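PDB 1ZBS: hypothetical protein PG1100 from Porphyromonas gingivalis, which is of unknown function but is probably an N-acetylglucosamine kinase, an ATP-dependent sugar kinase of the ASKHA superfamily. Local coordinates for residues 171-177 with 199-203. Numbering follows the deposited sequence.
Sequences FLQEYGL and FSPFI
F202, F199 and F171 fill the contact between the end of helix 167-174 and the start of helix 200-204. The CA of F171 lies nearest that of F202 (7.7 Å), the CA of Y175 nearest that of F199 (9.0 Å). F199 (chi1 m) occupies the N-cap position; F202 and F171 are t, and F171 pushes its ring between the other two. These buried, wholly apolar rings meet edge to face: the F171 edge meets the faces of F199 (planes at 62°) and F202 (80°), centroids 5.1 Å apart in both T-shaped pairs, F171 CZ lying 3.6 Å from F199 CD1 and F171 CD1 3.6 Å from F202 CD2. F199 points its edge at the face of Y175 (m; centroids 4.9 Å, 78°), which adds a polar hydroxyl at the partly exposed border. L177 CD1 packs 3.7 Å from F199 CZ, after G176, whose positive phi favours glycine, the C-prime residue of a Schellman motif. With F171 also on helix 147-159, the result is an aromatic cluster in an all-helical part of this ASKHA-type protein.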
loop_
_atom_site.group_PDB
_atom_site.type_symbol
_atom_site.label_atom_id
_atom_site.label_comp_id
_atom_site.label_asym_id
_atom_site.label_seq_id
_atom_site.Cartn_x
_atom_site.Cartn_y
_atom_site.Cartn_z
ATOM N N PHE A 171 18.164 -11.492 -3.682
ATOM C CA PHE A 171 17.621 -10.371 -2.914
ATOM C C PHE A 171 17.360 -10.781 -1.471
ATOM O O PHE A 171 17.836 -10.143 -0.531
ATOM C CB PHE A 171 16.293 -9.892 -3.543
ATOM C CG PHE A 171 15.588 -8.803 -2.759
ATOM C CD1 PHE A 171 15.942 -7.465 -2.920
ATOM C CD2 PHE A 171 14.564 -9.116 -1.872
ATOM C CE1 PHE A 171 15.281 -6.447 -2.210
ATOM C CE2 PHE A 171 13.892 -8.109 -1.152
ATOM C CZ PHE A 171 14.252 -6.770 -1.324
ATOM N N LEU A 172 16.595 -11.852 -1.297
ATOM C CA LEU A 172 16.245 -12.321 0.042
ATOM C C LEU A 172 17.460 -12.654 0.913
ATOM O O LEU A 172 17.484 -12.333 2.103
ATOM C CB LEU A 172 15.324 -13.544 -0.064
ATOM C CG LEU A 172 13.968 -13.337 -0.769
ATOM C CD1 LEU A 172 13.217 -14.672 -0.831
ATOM C CD2 LEU A 172 13.132 -12.306 -0.001
ATOM N N GLN A 173 18.463 -13.291 0.316
ATOM C CA GLN A 173 19.675 -13.668 1.034
ATOM C C GLN A 173 20.558 -12.463 1.423
ATOM O O GLN A 173 21.181 -12.458 2.486
ATOM C CB GLN A 173 20.480 -14.675 0.196
ATOM C CG GLN A 173 19.963 -16.125 0.264
ATOM C CD GLN A 173 20.515 -17.017 -0.852
ATOM O OE1 GLN A 173 21.607 -16.775 -1.380
ATOM N NE2 GLN A 173 19.765 -18.062 -1.203
ATOM N N GLU A 174 20.604 -11.444 0.571
ATOM C CA GLU A 174 21.406 -10.271 0.862
ATOM C C GLU A 174 20.894 -9.557 2.105
ATOM O O GLU A 174 21.678 -9.061 2.920
ATOM C CB GLU A 174 21.387 -9.310 -0.317
ATOM C CG GLU A 174 22.218 -8.075 -0.084
ATOM C CD GLU A 174 22.271 -7.188 -1.304
ATOM O OE1 GLU A 174 22.292 -7.730 -2.430
ATOM O OE2 GLU A 174 22.312 -5.952 -1.138
ATOM N N TYR A 175 19.573 -9.519 2.244
ATOM C CA TYR A 175 18.917 -8.866 3.372
ATOM C C TYR A 175 18.426 -9.852 4.419
ATOM O O TYR A 175 17.760 -9.458 5.371
ATOM C CB TYR A 175 17.738 -8.029 2.868
ATOM C CG TYR A 175 18.170 -6.931 1.927
ATOM C CD1 TYR A 175 18.795 -5.785 2.413
ATOM C CD2 TYR A 175 18.029 -7.069 0.546
ATOM C CE1 TYR A 175 19.276 -4.805 1.552
ATOM C CE2 TYR A 175 18.513 -6.089 -0.333
ATOM C CZ TYR A 175 19.136 -4.962 0.186
ATOM O OH TYR A 175 19.636 -3.995 -0.643
ATOM N N GLY A 176 18.747 -11.130 4.246
ATOM C CA GLY A 176 18.318 -12.122 5.216
ATOM C C GLY A 176 16.830 -12.036 5.502
ATOM O O GLY A 176 16.398 -12.006 6.651
ATOM N N LEU A 177 16.031 -11.984 4.451
ATOM C CA LEU A 177 14.597 -11.902 4.642
ATOM C C LEU A 177 13.899 -13.080 3.997
ATOM O O LEU A 177 14.480 -13.823 3.200
ATOM C CB LEU A 177 14.047 -10.607 4.034
ATOM C CG LEU A 177 14.303 -9.295 4.783
ATOM C CD1 LEU A 177 13.974 -8.108 3.869
ATOM C CD2 LEU A 177 13.462 -9.261 6.051
ATOM N N PHE A 199 15.448 -0.591 0.028
ATOM C CA PHE A 199 15.954 -1.575 -0.915
ATOM C C PHE A 199 16.314 -0.929 -2.236
ATOM O O PHE A 199 16.517 -1.607 -3.247
ATOM C CB PHE A 199 14.902 -2.656 -1.141
ATOM C CG PHE A 199 14.505 -3.374 0.114
ATOM C CD1 PHE A 199 15.445 -4.105 0.837
ATOM C CD2 PHE A 199 13.199 -3.320 0.579
ATOM C CE1 PHE A 199 15.083 -4.772 2.004
ATOM C CE2 PHE A 199 12.831 -3.985 1.745
ATOM C CZ PHE A 199 13.774 -4.711 2.457
ATOM N N SER A 200 16.402 0.390 -2.229
ATOM C CA SER A 200 16.729 1.105 -3.449
ATOM C C SER A 200 18.121 0.747 -3.982
ATOM O O SER A 200 18.284 0.502 -5.175
ATOM C CB SER A 200 16.611 2.613 -3.217
ATOM O OG SER A 200 16.474 3.284 -4.454
ATOM N N PRO A 201 19.141 0.704 -3.107
ATOM C CA PRO A 201 20.504 0.368 -3.529
ATOM C C PRO A 201 20.601 -0.939 -4.322
ATOM O O PRO A 201 21.439 -1.071 -5.216
ATOM C CB PRO A 201 21.262 0.296 -2.207
ATOM C CG PRO A 201 20.572 1.339 -1.380
ATOM C CD PRO A 201 19.112 1.055 -1.676
ATOM N N PHE A 202 19.751 -1.907 -3.987
ATOM C CA PHE A 202 19.747 -3.195 -4.679
ATOM C C PHE A 202 19.200 -3.006 -6.096
ATOM O O PHE A 202 19.730 -3.555 -7.071
ATOM C CB PHE A 202 18.870 -4.204 -3.927
ATOM C CG PHE A 202 18.862 -5.573 -4.544
ATOM C CD1 PHE A 202 19.849 -6.503 -4.218
ATOM C CD2 PHE A 202 17.900 -5.914 -5.496
ATOM C CE1 PHE A 202 19.879 -7.752 -4.831
ATOM C CE2 PHE A 202 17.921 -7.163 -6.117
ATOM C CZ PHE A 202 18.916 -8.087 -5.788
ATOM N N ILE A 203 18.130 -2.223 -6.195
ATOM C CA ILE A 203 17.498 -1.939 -7.473
ATOM C C ILE A 203 18.449 -1.159 -8.382
ATOM O O ILE A 203 18.710 -1.563 -9.521
ATOM C CB ILE A 203 16.195 -1.137 -7.263
ATOM C CG1 ILE A 203 15.185 -2.001 -6.490
ATOM C CG2 ILE A 203 15.638 -0.684 -8.597
ATOM C CD1 ILE A 203 13.876 -1.300 -6.123
#